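Local structure of F420-H2 Dependent Reductase A (Mycobacterium smegmatis str. MC2 155, 3H96) at residues P75-N80 / P136-T141. The protein probably binds the deazaflavin coenzyme F420 and uses its reduced form to reduce substrates, in a group of mycobacterial reductases linked to aflatoxin degradation. Residues are numbered along the deposited sequence; the frame is centred on the assembly and turned at random.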
loop_
_atom_site.group_PDB
_atom_site.type_symbol
_atom_site.label_atom_id
_atom_site.label_comp_id
_atom_site.label_asym_id
_atom_site.label_seq_id
_atom_site.Cartn_x
_atom_site.Cartn_y
_atom_site.Cartn_z
ATOM N N PRO A 75 5.046 -8.355 3.779
ATOM C CA PRO A 75 4.165 -8.051 4.937
ATOM C C PRO A 75 2.883 -8.888 4.973
ATOM O O PRO A 75 2.385 -9.327 3.923
ATOM C CB PRO A 75 3.861 -6.550 4.776
ATOM C CG PRO A 75 3.930 -6.320 3.244
ATOM C CD PRO A 75 5.018 -7.310 2.738
ATOM N N ALA A 76 2.331 -9.114 6.172
ATOM C CA ALA A 76 1.163 -9.912 6.298
ATOM C C ALA A 76 0.026 -9.309 5.470
ATOM O O ALA A 76 -0.736 -10.064 4.874
ATOM C CB ALA A 76 0.687 -10.071 7.807
ATOM N N TRP A 77 -0.131 -7.984 5.445
ATOM C CA TRP A 77 -1.272 -7.422 4.668
ATOM C C TRP A 77 -1.331 -7.838 3.163
ATOM O O TRP A 77 -2.401 -8.003 2.565
ATOM C CB TRP A 77 -1.384 -5.920 4.848
ATOM C CG TRP A 77 -0.252 -5.088 4.307
ATOM C CD1 TRP A 77 0.793 -4.540 5.044
ATOM C CD2 TRP A 77 -0.045 -4.695 2.954
ATOM N NE1 TRP A 77 1.627 -3.812 4.193
ATOM C CE2 TRP A 77 1.138 -3.916 2.917
ATOM C CE3 TRP A 77 -0.736 -4.930 1.754
ATOM C CZ2 TRP A 77 1.602 -3.339 1.758
ATOM C CZ3 TRP A 77 -0.247 -4.402 0.599
ATOM C CH2 TRP A 77 0.910 -3.590 0.597
ATOM N N TYR A 78 -0.160 -8.074 2.577
ATOM C CA TYR A 78 -0.033 -8.464 1.190
ATOM C C TYR A 78 -0.802 -9.765 0.970
ATOM O O TYR A 78 -1.677 -9.813 0.101
ATOM C CB TYR A 78 1.454 -8.574 0.784
ATOM C CG TYR A 78 1.647 -9.392 -0.486
ATOM C CD1 TYR A 78 1.289 -8.884 -1.729
ATOM C CD2 TYR A 78 2.159 -10.703 -0.431
ATOM C CE1 TYR A 78 1.385 -9.667 -2.875
ATOM C CE2 TYR A 78 2.269 -11.498 -1.594
ATOM C CZ TYR A 78 1.892 -10.964 -2.796
ATOM O OH TYR A 78 2.008 -11.697 -3.939
ATOM N N TYR A 79 -0.531 -10.799 1.793
ATOM C CA TYR A 79 -1.175 -12.111 1.666
ATOM C C TYR A 79 -2.640 -11.960 2.013
ATOM O O TYR A 79 -3.495 -12.666 1.460
ATOM C CB TYR A 79 -0.517 -13.124 2.636
ATOM C CG TYR A 79 0.894 -13.389 2.213
ATOM C CD1 TYR A 79 1.165 -14.149 1.052
ATOM C CD2 TYR A 79 1.935 -12.847 2.897
ATOM C CE1 TYR A 79 2.461 -14.374 0.642
ATOM C CE2 TYR A 79 3.217 -13.053 2.520
ATOM C CZ TYR A 79 3.484 -13.823 1.403
ATOM O OH TYR A 79 4.759 -13.983 0.982
ATOM N N ASN A 80 -2.931 -11.107 3.004
ATOM C CA ASN A 80 -4.339 -10.914 3.408
ATOM C C ASN A 80 -5.165 -10.375 2.240
ATOM O O ASN A 80 -6.266 -10.876 1.948
ATOM C CB ASN A 80 -4.382 -9.929 4.559
ATOM C CG ASN A 80 -3.829 -10.541 5.868
ATOM O OD1 ASN A 80 -3.494 -11.707 5.921
ATOM N ND2 ASN A 80 -3.699 -9.732 6.886
ATOM N N PRO A 136 6.148 -6.811 -3.981
ATOM C CA PRO A 136 4.906 -6.842 -4.736
ATOM C C PRO A 136 4.261 -5.471 -4.905
ATOM O O PRO A 136 4.320 -4.585 -4.003
ATOM C CB PRO A 136 3.995 -7.777 -3.930
ATOM C CG PRO A 136 4.993 -8.689 -3.099
ATOM C CD PRO A 136 6.182 -7.773 -2.850
ATOM N N VAL A 137 3.664 -5.269 -6.075
ATOM C CA VAL A 137 2.776 -4.102 -6.229
ATOM C C VAL A 137 1.340 -4.590 -6.412
ATOM O O VAL A 137 1.087 -5.443 -7.270
ATOM C CB VAL A 137 3.257 -3.252 -7.436
ATOM C CG1 VAL A 137 2.303 -2.057 -7.779
ATOM C CG2 VAL A 137 4.620 -2.697 -7.124
ATOM N N LEU A 138 0.393 -4.041 -5.643
ATOM C CA LEU A 138 -0.999 -4.379 -5.825
ATOM C C LEU A 138 -1.783 -3.146 -6.342
ATOM O O LEU A 138 -1.509 -2.020 -5.921
ATOM C CB LEU A 138 -1.619 -4.800 -4.476
ATOM C CG LEU A 138 -0.998 -5.981 -3.734
ATOM C CD1 LEU A 138 -1.854 -6.233 -2.491
ATOM C CD2 LEU A 138 -1.063 -7.241 -4.578
ATOM N N ALA A 139 -2.765 -3.408 -7.204
ATOM C CA ALA A 139 -3.713 -2.442 -7.676
ATOM C C ALA A 139 -5.023 -2.562 -6.861
ATOM O O ALA A 139 -5.665 -3.625 -6.833
ATOM C CB ALA A 139 -3.963 -2.668 -9.170
ATOM N N LEU A 140 -5.420 -1.469 -6.210
ATOM C CA LEU A 140 -6.657 -1.382 -5.495
ATOM C C LEU A 140 -7.668 -0.561 -6.320
ATOM O O LEU A 140 -7.539 0.658 -6.476
ATOM C CB LEU A 140 -6.378 -0.797 -4.111
ATOM C CG LEU A 140 -5.205 -1.479 -3.393
ATOM C CD1 LEU A 140 -5.016 -0.822 -1.978
ATOM C CD2 LEU A 140 -5.476 -3.058 -3.240
ATOM N N THR A 141 -8.690 -1.236 -6.845
ATOM C CA THR A 141 -9.592 -0.597 -7.786
ATOM C C THR A 141 -10.966 -0.381 -7.157
ATOM O O THR A 141 -11.606 -1.355 -6.735
ATOM C CB THR A 141 -9.791 -1.430 -9.030
ATOM O OG1 THR A 141 -8.519 -1.700 -9.616
ATOM C CG2 THR A 141 -10.670 -0.658 -10.010
#
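Pro136 lies over one face of the Tyr78 ring in a CH-pi contact: its CG sits 3.8 Å from the ring centroid, 15° off the ring normal. The proline does not cover the ring evenly but is shifted toward one rim, where its CB comes within 3.4 Å of Tyr78 CE1. Tyr78 reaches it because its CG stands anti to the backbone N (chi1 162°), which sends the ring out from the helix toward the strand.

The remaining contacts are apolar and run through the two methyl groups of Leu138. CD2 meets the edge of the Tyr78 ring, 3.8 Å from CE1, so the CE1 edge sits between the proline, over one face, and the leucine methyl, which comes in at the rim close to the ring plane. CD1 touches the edge of the Trp77 indole instead, 3.9 Å from CZ3, while one face of that indole packs on Pro75 CG from its own segment.

Beyond the apolar patch, Tyr78 OH is hydrogen-bonded to Glu102 OE1, tying the helix also to strand 94-103. The contact thus seats the first turn of helix 76-84 against the start of strand 137-142, which runs antiparallel between strands 94-103 and 61-65 in a sheet consistent with the split beta-barrel of PNPOX-like flavin-binding proteins.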